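Local coordinates for porin B (Pseudomonas putida, PDB 4GEY), which probably lets glucose and related sugars cross the outer membrane, as a monomeric beta-barrel channel of the carbohydrate-selective OprB family, at residues L410-S415 with N424-G429; E51-L56 with S117-V122; F350-I355 with Y390-Y395. The protein carries 2 engineered substitutions. One frame throughout, in Å; residues are numbered along the deposited sequence.

Contacts 1 and 3 are pairs of neighbouring antiparallel strands in the barrel wall, and they adjoin: the strand of 390-395 lies next to that of 410-415, with Tyr-412 N 2.8 Å from Ala-392 O. Contact 2 starts from the same wall, at 51-56 beside 424-429, but reaches inward to the loop 117-122 at the bound glucose. Contacts 1 and 2 are largely buried, contact 3 partly so. In the wall, regular backbone bonds do the holding, and detergent lies over outward residues such as Leu-410, Leu-426 and Tyr-390. Contact 2 depends instead on carboxylate and amide side chains. Ile-413 and Val-119 join contacts 1 and 2, whose centres are about 9 Å apart.

Contact 1 of 3, residues L410-S415 with N424-G429; sequences LQYIKS and NALVAG. With C8E ((hydroxyethyloxy)tri(ethyloxy)octane), chain F; DMU (decyl-beta-D-maltopyranoside), chain K; C8E ((hydroxyethyloxy)tri(ethyloxy)octane), chain D.
Tyr-412 lies against Leu-426 and Asn-424: its CD1 is 3.8 Å from Leu-426 CD1, which sits near the ring plane at the edge. A chi1 of -162° sets CG anti to the backbone N; at the far end of the ring Tyr-412 OH accepts from Asn-424 ND2 at 2.8 Å, within the amide plane, the ring nearly perpendicular to that plane. Asn-424 OD1 takes a bond from O49 of a decyl maltoside (chain K), which also accepts from Lys-414 NZ. The polyoxyethylene detergent of chain F passes over one face of the Tyr-412 ring. Further along, Leu-410 CD2 meets Leu-426 CD1 at 3.8 Å. Gln-411 and Val-427 exchange two nearly straight backbone bonds, and Ile-413 and Ala-425 two more. On the face turned into the barrel, Ile-413 CD1 touches Ala-425 CB and Val-427 CG2, while Gln-411 turns its amide to Asn-167 and Val-119. Strands 404-414 and 425-435 thus form a beta hairpin of a porin barrel, its outer leucines and tyrosine under detergent.

Contact 2 of 3, residues E51-L56 with S117-V122; sequences EVAGNL and SSVQEV. With BGC (beta-D-glucopyranose), chain B.
The strand 51-56 and the irregular loop 117-122 come nearest in backbone at Glu-51 and Gln-120, whose CA atoms are 6.0 Å apart, and the loop offers one backbone N-H, that of Val-122, to a side chain of the strand. Glu-51 brings its carboxylate to the backbone of Glu-121 and Val-122. Its OE1 accepts from Val-122 N at 2.6 Å, on the syn side and 16° out of the carboxylate plane. The other oxygen, Glu-51 OE2, stands 2.7 Å from Glu-121 OE1, two acid groups close together with their carboxylates turned 57° apart. A salt bridge from Lys-431 to Glu-121 OE1 would probably offset the nearby negative charge. Here a loop folded inside the porin barrel is tied to its wall, and the same loop carries part of the glucose pocket. In the model Glu-121 O accepts from O3 of the sugar, though the glucose is placed too close to this carbonyl for the detail to be relied on; it is also hydrogen-bonded by Arg-98 and Arg-125. Gln-120 runs extended beyond CG to the strand, where NE2 gives a weak bond to Glu-51 O at 3.3 Å while OE1 accepts from Leu-103 N. Ala-53 CB rests against the same side chain, 3.6 Å from Gln-120 CG, and meets Val-119 CG2 at 3.9 Å. Within the loop Gln-120 N donates to Ser-118 OG, an ST turn that is fastened to Asn-102.

Contact 3 of 3, residues F350-I355 with Y390-Y395; sequences FGVARI and YNAELY. With DMU (decyl-beta-D-maltopyranoside), chain L; C8E ((hydroxyethyloxy)tri(ethyloxy)octane), chain D; C8E ((hydroxyethyloxy)tri(ethyloxy)octane), chain F.
Tyr-390 lies alongside Arg-354, both side chains pointing the same way, with Tyr-390 CE2 3.6 Å from Arg-354 CG and the phenol oxygen in plane at the edge of the guanidinium. Arg-354 is extended from CG to NE, and its NH1 is hydrogen-bonded to Gln-330 OE1. The decyl chain of a maltoside (chain L) covers one face of the Tyr-390 ring, C28 standing 3.6 Å from Tyr-390 CD2. An alanine in place of Tyr-390 would probably leave the aliphatic part of Arg-354 and the detergent chain without the ring that packs against them. Asn-391, on the opposite face, pairs with Ala-353 through two backbone bonds, and its ND2 lies 3.7 Å from Ile-355 CD1 while donating to Glu-389. This is the wall of an antiparallel porin barrel, the two strand directions 171° apart. Ala-392 turns outward again, its CB 4.4 Å from Val-352 CG1 and 3.9 Å from C37 of the maltoside. Glu-393 exchanges backbone bonds with Gly-351, and its inward carboxylate accepts from the backbone N-H groups of Gln-166 and Asn-167. Leu-394 sets CB at the edge of the Phe-350 ring, 4.2 Å from Phe-350 CD1, and turns CD2 to the chain D polyoxyethylene detergent.

Contact 1 of 3, residues L410-S415 with N424-G429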
loop_
_atom_site.group_PDB
_atom_site.type_symbol
_atom_site.label_atom_id
_atom_site.label_comp_id
_atom_site.label_asym_id
_atom_site.label_seq_id
_atom_site.Cartn_x
_atom_site.Cartn_y
_atom_site.Cartn_z
ATOM N N LEU A 410 5.267 -4.420 -17.248
ATOM C CA LEU A 410 5.166 -3.266 -18.121
ATOM C C LEU A 410 4.142 -2.339 -17.502
ATOM O O LEU A 410 3.019 -2.749 -17.216
ATOM C CB LEU A 410 4.681 -3.698 -19.501
ATOM C CG LEU A 410 5.585 -3.589 -20.722
ATOM C CD1 LEU A 410 5.647 -4.925 -21.429
ATOM C CD2 LEU A 410 5.028 -2.553 -21.667
ATOM N N GLN A 411 4.523 -1.085 -17.300
ATOM C CA GLN A 411 3.633 -0.109 -16.684
ATOM C C GLN A 411 3.345 1.040 -17.621
ATOM O O GLN A 411 4.240 1.495 -18.337
ATOM C CB GLN A 411 4.263 0.434 -15.413
ATOM C CG GLN A 411 4.269 -0.562 -14.286
ATOM C CD GLN A 411 4.933 -0.010 -13.067
ATOM O OE1 GLN A 411 4.447 0.948 -12.480
ATOM N NE2 GLN A 411 6.055 -0.603 -12.673
ATOM N N TYR A 412 2.099 1.509 -17.606
ATOM C CA TYR A 412 1.673 2.625 -18.443
ATOM C C TYR A 412 0.961 3.656 -17.600
ATOM O O TYR A 412 0.060 3.323 -16.832
ATOM C CB TYR A 412 0.721 2.146 -19.536
ATOM C CG TYR A 412 0.574 3.114 -20.698
ATOM C CD1 TYR A 412 1.639 3.359 -21.564
ATOM C CD2 TYR A 412 -0.627 3.762 -20.943
ATOM C CE1 TYR A 412 1.508 4.230 -22.632
ATOM C CE2 TYR A 412 -0.766 4.641 -22.013
ATOM C CZ TYR A 412 0.302 4.872 -22.852
ATOM O OH TYR A 412 0.171 5.748 -23.911
ATOM N N ILE A 413 1.347 4.916 -17.761
ATOM C CA ILE A 413 0.819 5.993 -16.934
ATOM C C ILE A 413 0.297 7.167 -17.761
ATOM O O ILE A 413 1.053 7.836 -18.464
ATOM C CB ILE A 413 1.899 6.509 -15.975
ATOM C CG1 ILE A 413 2.575 5.339 -15.274
ATOM C CG2 ILE A 413 1.301 7.425 -14.937
ATOM C CD1 ILE A 413 3.923 5.681 -14.808
ATOM N N LYS A 414 -1.003 7.420 -17.658
ATOM C CA LYS A 414 -1.633 8.515 -18.369
ATOM C C LYS A 414 -1.791 9.698 -17.428
ATOM O O LYS A 414 -2.373 9.561 -16.349
ATOM C CB LYS A 414 -3.000 8.082 -18.889
ATOM C CG LYS A 414 -3.605 9.050 -19.886
ATOM C CD LYS A 414 -4.981 9.516 -19.442
ATOM C CE LYS A 414 -5.027 11.026 -19.259
ATOM N NZ LYS A 414 -4.785 11.791 -20.512
ATOM N N SER A 415 -1.279 10.855 -17.841
ATOM C CA SER A 415 -1.256 12.036 -16.984
ATOM C C SER A 415 -0.661 11.758 -15.606
ATOM O O SER A 415 -1.390 11.651 -14.620
ATOM C CB SER A 415 -2.657 12.628 -16.823
ATOM O OG SER A 415 -3.166 13.060 -18.068
ATOM N N ASN A 424 2.159 10.583 -21.790
ATOM C CA ASN A 424 2.003 9.230 -21.264
ATOM C C ASN A 424 3.367 8.591 -21.092
ATOM O O ASN A 424 4.244 8.770 -21.933
ATOM C CB ASN A 424 1.162 8.364 -22.212
ATOM C CG ASN A 424 -0.254 8.877 -22.371
ATOM O OD1 ASN A 424 -0.624 9.910 -21.809
ATOM N ND2 ASN A 424 -1.055 8.154 -23.141
ATOM N N ALA A 425 3.550 7.857 -20.002
ATOM C CA ALA A 425 4.825 7.208 -19.733
ATOM C C ALA A 425 4.740 5.696 -19.929
ATOM O O ALA A 425 3.790 5.055 -19.461
ATOM C CB ALA A 425 5.295 7.535 -18.328
ATOM N N LEU A 426 5.730 5.129 -20.625
ATOM C CA LEU A 426 5.875 3.677 -20.704
ATOM C C LEU A 426 7.084 3.277 -19.876
ATOM O O LEU A 426 8.202 3.730 -20.137
ATOM C CB LEU A 426 6.057 3.216 -22.145
ATOM C CG LEU A 426 6.033 1.707 -22.389
ATOM C CD1 LEU A 426 4.673 1.181 -22.070
ATOM C CD2 LEU A 426 6.384 1.396 -23.823
ATOM N N VAL A 427 6.859 2.436 -18.871
ATOM C CA VAL A 427 7.921 2.061 -17.958
ATOM C C VAL A 427 8.128 0.547 -17.952
ATOM O O VAL A 427 7.169 -0.227 -17.974
ATOM C CB VAL A 427 7.620 2.571 -16.530
ATOM C CG1 VAL A 427 8.649 2.051 -15.523
ATOM C CG2 VAL A 427 7.549 4.105 -16.502
ATOM N N ALA A 428 9.392 0.136 -17.954
ATOM C CA ALA A 428 9.756 -1.261 -17.807
ATOM C C ALA A 428 10.151 -1.520 -16.362
ATOM O O ALA A 428 10.963 -0.786 -15.790
ATOM C CB ALA A 428 10.900 -1.601 -18.729
ATOM N N GLY A 429 9.568 -2.558 -15.769
ATOM C CA GLY A 429 9.878 -2.905 -14.402
ATOM C C GLY A 429 10.328 -4.343 -14.258
ATOM O O GLY A 429 10.053 -5.171 -15.118
HETATM C C7 C8E F . 0.175 -1.944 -19.303
HETATM C C8 C8E F . 1.216 -1.765 -20.404
HETATM O O9 C8E F . 0.544 -1.468 -21.607
HETATM C C10 C8E F . 1.192 -0.501 -22.406
HETATM C C11 C8E F . 0.334 -0.195 -23.632
HETATM O O12 C8E F . 0.897 0.869 -24.371
HETATM C C13 C8E F . -0.111 1.635 -25.003
HETATM C C14 C8E F . 0.457 2.582 -26.058
HETATM O O15 C8E F . -0.550 2.813 -27.023
HETATM C C16 C8E F . -1.212 4.054 -26.874
HETATM C C17 C8E F . -0.291 5.209 -27.263
HETATM O O18 C8E F . -0.131 5.214 -28.664
HETATM C C19 C8E F . -0.984 6.134 -29.309
HETATM C C20 C8E F . -0.429 6.395 -30.705
HETATM O O21 C8E F . 0.499 5.379 -31.039
HETATM C C1 DMU K . -3.427 10.937 -23.995
HETATM C C2 DMU K . -3.888 12.277 -24.179
HETATM C C3 DMU K . -4.195 12.622 -25.580
HETATM C C4 DMU K . -5.066 11.572 -26.302
HETATM O O5 DMU K . -4.757 10.136 -25.800
HETATM C C6 DMU K . -4.413 9.966 -24.405
HETATM O O7 DMU K . -4.915 13.868 -25.664
HETATM O O16 DMU K . -3.938 8.628 -24.213
HETATM C C18 DMU K . -4.840 7.536 -24.342
HETATM C C19 DMU K . -4.255 6.124 -24.625
HETATM C C22 DMU K . -5.007 4.864 -24.068
HETATM C C25 DMU K . -4.331 3.495 -24.206
HETATM C C28 DMU K . -4.572 2.451 -23.120
HETATM C C31 DMU K . -3.773 1.151 -23.111
HETATM C C34 DMU K . -3.988 0.153 -21.996
HETATM O O49 DMU K . -3.065 10.763 -22.572
HETATM O O55 DMU K . -2.936 13.213 -23.561
HETATM C C57 DMU K . -4.917 11.634 -27.646
HETATM O O61 DMU K . -5.952 11.095 -28.399
HETATM C C5 DMU K . -5.077 16.074 -26.419
HETATM C C7 DMU K . -5.623 16.009 -27.731
HETATM C C8 DMU K . -4.590 16.109 -28.776
HETATM C C9 DMU K . -3.530 14.958 -28.715
HETATM O O1 DMU K . -3.397 14.447 -27.265
HETATM C C10 DMU K . -4.183 14.949 -26.145
HETATM O O2 DMU K . -5.197 16.115 -30.033
HETATM O O3 DMU K . -6.142 16.143 -25.396
HETATM O O4 DMU K . -6.570 17.096 -27.860
HETATM C C11 DMU K . -2.332 15.338 -29.131
HETATM O O6 DMU K . -2.254 15.941 -30.367
HETATM C C1 C8E D . 11.414 -6.375 -17.789
HETATM C C2 C8E D . 10.592 -5.519 -18.749
HETATM C C3 C8E D . 9.958 -6.382 -19.837
HETATM C C4 C8E D . 8.439 -6.245 -19.790
HETATM C C5 C8E D . 7.753 -7.484 -19.204
HETATM C C6 C8E D . 6.637 -8.032 -20.097
HETATM C C7 C8E D . 5.495 -8.643 -19.288
HETATM C C8 C8E D . 4.239 -8.780 -20.143
HETATM O O9 C8E D . 4.060 -10.095 -20.651
HETATM C C10 C8E D . 2.854 -10.726 -20.244
HETATM C C11 C8E D . 2.309 -11.667 -21.330
HETATM O O12 C8E D . 3.246 -12.650 -21.751
HETATM C C13 C8E D . 2.632 -13.902 -22.055
HETATM C C14 C8E D . 3.610 -15.082 -21.931
HETATM O O15 C8E D . 3.245 -16.156 -22.787
HETATM C C16 C8E D . 3.108 -17.400 -22.118
HETATM C C17 C8E D . 4.098 -18.453 -22.626
HETATM O O18 C8E D . 3.932 -19.679 -21.924
HETATM C C19 C8E D . 3.520 -20.780 -22.715
HETATM C C20 C8E D . 4.041 -22.065 -22.075
HETATM O O21 C8E D . 4.436 -23.013 -23.043
HETATM O O HOH W 1 -0.625 12.333 -20.714
#

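Contact 2 of 3, residues E51-L56 with S117-V122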
loop_
_atom_site.group_PDB
_atom_site.type_symbol
_atom_site.label_atom_id
_atom_site.label_comp_id
_atom_site.label_asym_id
_atom_site.label_seq_id
_atom_site.Cartn_x
_atom_site.Cartn_y
_atom_site.Cartn_z
ATOM N N GLU A 51 12.878 -3.833 -6.542
ATOM C CA GLU A 51 12.170 -3.319 -7.710
ATOM C C GLU A 51 13.018 -2.412 -8.617
ATOM O O GLU A 51 13.567 -1.403 -8.166
ATOM C CB GLU A 51 10.904 -2.586 -7.279
ATOM C CG GLU A 51 9.735 -3.511 -7.010
ATOM C CD GLU A 51 8.774 -2.970 -5.968
ATOM O OE1 GLU A 51 8.725 -1.731 -5.768
ATOM O OE2 GLU A 51 8.079 -3.799 -5.343
ATOM N N VAL A 52 13.111 -2.777 -9.896
ATOM C CA VAL A 52 13.810 -1.975 -10.898
ATOM C C VAL A 52 12.809 -1.280 -11.802
ATOM O O VAL A 52 11.802 -1.875 -12.173
ATOM C CB VAL A 52 14.676 -2.855 -11.814
ATOM C CG1 VAL A 52 15.405 -2.002 -12.836
ATOM C CG2 VAL A 52 15.659 -3.667 -10.999
ATOM N N ALA A 53 13.087 -0.034 -12.176
ATOM C CA ALA A 53 12.243 0.668 -13.147
ATOM C C ALA A 53 13.047 1.572 -14.074
ATOM O O ALA A 53 13.955 2.293 -13.641
ATOM C CB ALA A 53 11.166 1.455 -12.447
ATOM N N GLY A 54 12.712 1.522 -15.356
ATOM C CA GLY A 54 13.376 2.351 -16.337
ATOM C C GLY A 54 12.371 2.895 -17.325
ATOM O O GLY A 54 11.497 2.167 -17.782
ATOM N N ASN A 55 12.479 4.179 -17.646
ATOM C CA ASN A 55 11.548 4.795 -18.581
ATOM C C ASN A 55 11.899 4.436 -20.013
ATOM O O ASN A 55 13.065 4.472 -20.400
ATOM C CB ASN A 55 11.487 6.313 -18.386
ATOM C CG ASN A 55 12.846 6.978 -18.486
ATOM O OD1 ASN A 55 13.849 6.482 -17.948
ATOM N ND2 ASN A 55 12.887 8.118 -19.175
ATOM N N LEU A 56 10.884 4.056 -20.781
ATOM C CA LEU A 56 11.076 3.659 -22.168
ATOM C C LEU A 56 10.576 4.738 -23.119
ATOM O O LEU A 56 11.106 4.900 -24.234
ATOM C CB LEU A 56 10.363 2.341 -22.456
ATOM C CG LEU A 56 10.906 1.132 -21.701
ATOM C CD1 LEU A 56 9.904 0.000 -21.739
ATOM C CD2 LEU A 56 12.205 0.697 -22.317
ATOM N N SER A 117 0.442 7.739 -7.797
ATOM C CA SER A 117 0.978 6.393 -7.705
ATOM C C SER A 117 2.492 6.429 -7.943
ATOM O O SER A 117 3.095 7.500 -8.035
ATOM C CB SER A 117 0.294 5.466 -8.719
ATOM O OG SER A 117 0.680 4.111 -8.527
ATOM N N SER A 118 3.098 5.253 -8.039
ATOM C CA SER A 118 4.545 5.123 -8.075
ATOM C C SER A 118 4.889 3.842 -8.808
ATOM O O SER A 118 4.234 2.810 -8.616
ATOM C CB SER A 118 5.109 5.074 -6.653
ATOM O OG SER A 118 6.405 4.505 -6.645
ATOM N N VAL A 119 5.914 3.899 -9.649
ATOM C CA VAL A 119 6.264 2.749 -10.474
ATOM C C VAL A 119 7.179 1.788 -9.736
ATOM O O VAL A 119 7.592 0.765 -10.279
ATOM C CB VAL A 119 6.912 3.181 -11.797
ATOM C CG1 VAL A 119 5.953 4.055 -12.549
ATOM C CG2 VAL A 119 8.220 3.924 -11.543
ATOM N N GLN A 120 7.493 2.124 -8.491
ATOM C CA GLN A 120 8.282 1.237 -7.652
ATOM C C GLN A 120 7.697 1.243 -6.248
ATOM O O GLN A 120 8.209 1.949 -5.371
ATOM C CB GLN A 120 9.750 1.672 -7.620
ATOM C CG GLN A 120 10.486 1.456 -8.916
ATOM C CD GLN A 120 11.750 2.319 -9.035
ATOM O OE1 GLN A 120 11.709 3.431 -9.586
ATOM N NE2 GLN A 120 12.873 1.806 -8.527
ATOM N N GLU A 121 6.638 0.455 -6.039
ATOM C CA GLU A 121 5.896 0.462 -4.768
ATOM C C GLU A 121 6.808 0.328 -3.559
ATOM O O GLU A 121 6.516 0.848 -2.502
ATOM C CB GLU A 121 4.832 -0.651 -4.714
ATOM C CG GLU A 121 5.373 -2.098 -4.747
ATOM C CD GLU A 121 5.775 -2.638 -3.375
ATOM O OE1 GLU A 121 6.383 -3.730 -3.299
ATOM O OE2 GLU A 121 5.457 -1.993 -2.356
ATOM N N VAL A 122 7.916 -0.378 -3.695
ATOM C CA VAL A 122 8.705 -0.640 -2.510
ATOM C C VAL A 122 9.462 0.606 -2.004
ATOM O O VAL A 122 9.943 0.621 -0.868
ATOM C CB VAL A 122 9.637 -1.828 -2.715
ATOM C CG1 VAL A 122 10.913 -1.379 -3.423
ATOM C CG2 VAL A 122 9.928 -2.468 -1.386
HETATM C C2 BGC B . 5.885 2.539 -0.081
HETATM C C3 BGC B . 5.028 1.437 0.002
HETATM C C4 BGC B . 4.218 1.458 1.218
HETATM C C5 BGC B . 3.407 2.778 1.394
HETATM C C6 BGC B . 2.830 2.943 2.612
HETATM C C1 BGC B . 5.169 3.788 -0.099
HETATM O O1 BGC B . 6.090 4.817 -0.170
HETATM O O2 BGC B . 6.688 2.420 -1.301
HETATM O O3 BGC B . 5.835 0.211 -0.066
HETATM O O4 BGC B . 3.376 0.341 1.214
HETATM O O5 BGC B . 4.386 3.915 1.114
HETATM O O6 BGC B . 3.601 3.361 3.689
#

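Contact 3 of 3, residues F350-I355 with Y390-Y395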
loop_
_atom_site.group_PDB
_atom_site.type_symbol
_atom_site.label_atom_id
_atom_site.label_comp_id
_atom_site.label_asym_id
_atom_site.label_seq_id
_atom_site.Cartn_x
_atom_site.Cartn_y
_atom_site.Cartn_z
ATOM N N PHE A 350 -2.839 -8.208 -14.697
ATOM C CA PHE A 350 -3.153 -6.961 -15.373
ATOM C C PHE A 350 -4.086 -6.100 -14.536
ATOM O O PHE A 350 -5.089 -6.590 -14.022
ATOM C CB PHE A 350 -3.777 -7.209 -16.729
ATOM C CG PHE A 350 -4.274 -5.965 -17.373
ATOM C CD1 PHE A 350 -3.381 -5.046 -17.892
ATOM C CD2 PHE A 350 -5.628 -5.688 -17.428
ATOM C CE1 PHE A 350 -3.829 -3.876 -18.468
ATOM C CE2 PHE A 350 -6.083 -4.530 -18.005
ATOM C CZ PHE A 350 -5.183 -3.616 -18.526
ATOM N N GLY A 351 -3.761 -4.816 -14.409
ATOM C CA GLY A 351 -4.552 -3.912 -13.601
ATOM C C GLY A 351 -4.647 -2.508 -14.163
ATOM O O GLY A 351 -3.697 -1.996 -14.748
ATOM N N VAL A 352 -5.796 -1.872 -13.974
ATOM C CA VAL A 352 -5.990 -0.489 -14.400
ATOM C C VAL A 352 -6.505 0.266 -13.202
ATOM O O VAL A 352 -7.363 -0.238 -12.483
ATOM C CB VAL A 352 -7.061 -0.337 -15.504
ATOM C CG1 VAL A 352 -6.744 0.874 -16.387
ATOM C CG2 VAL A 352 -7.170 -1.595 -16.341
ATOM N N ALA A 353 -5.976 1.466 -12.982
ATOM C CA ALA A 353 -6.412 2.303 -11.877
ATOM C C ALA A 353 -6.668 3.701 -12.365
ATOM O O ALA A 353 -5.998 4.185 -13.263
ATOM C CB ALA A 353 -5.378 2.331 -10.782
ATOM N N ARG A 354 -7.652 4.346 -11.757
ATOM C CA ARG A 354 -7.968 5.735 -12.033
ATOM C C ARG A 354 -7.871 6.478 -10.714
ATOM O O ARG A 354 -8.417 6.035 -9.709
ATOM C CB ARG A 354 -9.379 5.837 -12.604
ATOM C CG ARG A 354 -9.919 7.237 -12.701
ATOM C CD ARG A 354 -11.371 7.239 -13.125
ATOM N NE ARG A 354 -11.863 8.607 -13.125
ATOM C CZ ARG A 354 -12.563 9.151 -12.135
ATOM N NH1 ARG A 354 -12.876 8.423 -11.079
ATOM N NH2 ARG A 354 -12.965 10.416 -12.209
ATOM N N ILE A 355 -7.146 7.588 -10.712
ATOM C CA ILE A 355 -6.964 8.401 -9.514
ATOM C C ILE A 355 -7.410 9.824 -9.791
ATOM O O ILE A 355 -6.730 10.578 -10.492
ATOM C CB ILE A 355 -5.494 8.431 -9.095
ATOM C CG1 ILE A 355 -4.982 6.999 -8.898
ATOM C CG2 ILE A 355 -5.322 9.258 -7.839
ATOM C CD1 ILE A 355 -3.461 6.864 -8.917
ATOM N N TYR A 390 -4.011 7.968 -14.558
ATOM C CA TYR A 390 -4.325 6.560 -14.758
ATOM C C TYR A 390 -3.050 5.732 -14.674
ATOM O O TYR A 390 -1.977 6.189 -15.080
ATOM C CB TYR A 390 -5.028 6.329 -16.102
ATOM C CG TYR A 390 -6.415 6.930 -16.168
ATOM C CD1 TYR A 390 -6.591 8.295 -16.362
ATOM C CD2 TYR A 390 -7.548 6.134 -16.047
ATOM C CE1 TYR A 390 -7.856 8.855 -16.429
ATOM C CE2 TYR A 390 -8.818 6.682 -16.117
ATOM C CZ TYR A 390 -8.963 8.045 -16.305
ATOM O OH TYR A 390 -10.205 8.609 -16.364
ATOM N N ASN A 391 -3.165 4.522 -14.134
ATOM C CA ASN A 391 -2.034 3.603 -14.090
ATOM C C ASN A 391 -2.470 2.266 -14.623
ATOM O O ASN A 391 -3.617 1.852 -14.406
ATOM C CB ASN A 391 -1.520 3.404 -12.664
ATOM C CG ASN A 391 -0.764 4.606 -12.126
ATOM O OD1 ASN A 391 0.465 4.571 -11.971
ATOM N ND2 ASN A 391 -1.495 5.668 -11.808
ATOM N N ALA A 392 -1.557 1.581 -15.307
ATOM C CA ALA A 392 -1.805 0.206 -15.711
ATOM C C ALA A 392 -0.532 -0.627 -15.647
ATOM O O ALA A 392 0.561 -0.151 -15.979
ATOM C CB ALA A 392 -2.425 0.148 -17.095
ATOM N N GLU A 393 -0.678 -1.875 -15.213
ATOM C CA GLU A 393 0.442 -2.800 -15.193
ATOM C C GLU A 393 0.061 -4.150 -15.795
ATOM O O GLU A 393 -1.023 -4.682 -15.560
ATOM C CB GLU A 393 0.965 -2.970 -13.760
ATOM C CG GLU A 393 2.174 -3.910 -13.605
ATOM C CD GLU A 393 2.730 -3.943 -12.170
ATOM O OE1 GLU A 393 2.467 -2.987 -11.402
ATOM O OE2 GLU A 393 3.425 -4.923 -11.805
ATOM N N LEU A 394 0.955 -4.695 -16.599
ATOM C CA LEU A 394 0.837 -6.079 -17.021
ATOM C C LEU A 394 2.122 -6.778 -16.578
ATOM O O LEU A 394 3.222 -6.279 -16.841
ATOM C CB LEU A 394 0.658 -6.162 -18.531
ATOM C CG LEU A 394 0.987 -7.507 -19.168
ATOM C CD1 LEU A 394 -0.004 -8.554 -18.693
ATOM C CD2 LEU A 394 1.034 -7.413 -20.708
ATOM N N TYR A 395 1.995 -7.904 -15.879
ATOM C CA TYR A 395 3.187 -8.601 -15.417
ATOM C C TYR A 395 3.148 -10.102 -15.657
ATOM O O TYR A 395 2.096 -10.671 -15.945
ATOM C CB TYR A 395 3.499 -8.274 -13.943
ATOM C CG TYR A 395 2.629 -8.953 -12.882
ATOM C CD1 TYR A 395 2.726 -10.316 -12.635
ATOM C CD2 TYR A 395 1.767 -8.219 -12.089
ATOM C CE1 TYR A 395 1.975 -10.925 -11.681
ATOM C CE2 TYR A 395 1.002 -8.826 -11.111
ATOM C CZ TYR A 395 1.111 -10.184 -10.915
ATOM O OH TYR A 395 0.359 -10.828 -9.952
HETATM C C1 DMU L . -8.564 12.906 -19.232
HETATM C C2 DMU L . -8.671 14.267 -18.754
HETATM C C3 DMU L . -9.001 15.386 -19.676
HETATM C C4 DMU L . -9.675 14.951 -20.998
HETATM O O5 DMU L . -8.939 13.692 -21.506
HETATM C C6 DMU L . -9.050 12.597 -20.575
HETATM O O7 DMU L . -9.890 16.326 -19.026
HETATM O O16 DMU L . -8.426 11.437 -21.148
HETATM C C18 DMU L . -9.162 10.214 -21.183
HETATM C C19 DMU L . -8.374 8.901 -21.433
HETATM C C22 DMU L . -8.180 7.861 -20.271
HETATM C C25 DMU L . -7.372 6.607 -20.614
HETATM C C28 DMU L . -6.858 5.692 -19.520
HETATM C C31 DMU L . -5.664 4.822 -19.859
HETATM C C34 DMU L . -5.282 3.677 -18.946
HETATM C C37 DMU L . -3.831 3.361 -18.761
HETATM O O49 DMU L . -9.283 12.063 -18.236
HETATM O O55 DMU L . -7.477 14.549 -17.938
HETATM C C57 DMU L . -9.692 15.908 -21.957
HETATM O O61 DMU L . -9.548 15.490 -23.271
HETATM C C5 DMU L . -10.633 18.612 -19.143
HETATM C C7 DMU L . -10.680 19.368 -20.354
HETATM C C8 DMU L . -9.409 20.019 -20.694
HETATM C C9 DMU L . -8.246 19.002 -20.863
HETATM O O1 DMU L . -8.380 17.857 -19.847
HETATM C C10 DMU L . -9.510 17.678 -18.960
HETATM O O2 DMU L . -9.539 20.722 -21.895
HETATM O O3 DMU L . -11.909 17.903 -18.983
HETATM O O4 DMU L . -11.714 20.387 -20.193
HETATM C C11 DMU L . -7.070 19.578 -20.699
HETATM O O6 DMU L . -5.941 18.790 -20.832
HETATM C C1 C8E D . 11.414 -6.375 -17.789
HETATM C C2 C8E D . 10.592 -5.519 -18.749
HETATM C C3 C8E D . 9.958 -6.382 -19.837
HETATM C C4 C8E D . 8.439 -6.245 -19.790
HETATM C C5 C8E D . 7.753 -7.484 -19.204
HETATM C C6 C8E D . 6.637 -8.032 -20.097
HETATM C C7 C8E D . 5.495 -8.643 -19.288
HETATM C C8 C8E D . 4.239 -8.780 -20.143
HETATM O O9 C8E D . 4.060 -10.095 -20.651
HETATM C C10 C8E D . 2.854 -10.726 -20.244
HETATM C C11 C8E D . 2.309 -11.667 -21.330
HETATM O O12 C8E D . 3.246 -12.650 -21.751
HETATM C C13 C8E D . 2.632 -13.902 -22.055
HETATM C C14 C8E D . 3.610 -15.082 -21.931
HETATM O O15 C8E D . 3.245 -16.156 -22.787
HETATM C C16 C8E D . 3.108 -17.400 -22.118
HETATM C C17 C8E D . 4.098 -18.453 -22.626
HETATM O O18 C8E D . 3.932 -19.679 -21.924
HETATM C C19 C8E D . 3.520 -20.780 -22.715
HETATM C C20 C8E D . 4.041 -22.065 -22.075
HETATM O O21 C8E D . 4.436 -23.013 -23.043
HETATM C C7 C8E F . 0.175 -1.944 -19.303
HETATM C C8 C8E F . 1.216 -1.765 -20.404
HETATM O O9 C8E F . 0.544 -1.468 -21.607
HETATM C C10 C8E F . 1.192 -0.501 -22.406
HETATM C C11 C8E F . 0.334 -0.195 -23.632
HETATM O O12 C8E F . 0.897 0.869 -24.371
HETATM C C13 C8E F . -0.111 1.635 -25.003
HETATM C C14 C8E F . 0.457 2.582 -26.058
HETATM O O15 C8E F . -0.550 2.813 -27.023
HETATM C C16 C8E F . -1.212 4.054 -26.874
HETATM C C17 C8E F . -0.291 5.209 -27.263
HETATM O O18 C8E F . -0.131 5.214 -28.664
HETATM C C19 C8E F . -0.984 6.134 -29.309
HETATM C C20 C8E F . -0.429 6.395 -30.705
HETATM O O21 C8E F . 0.499 5.379 -31.039
#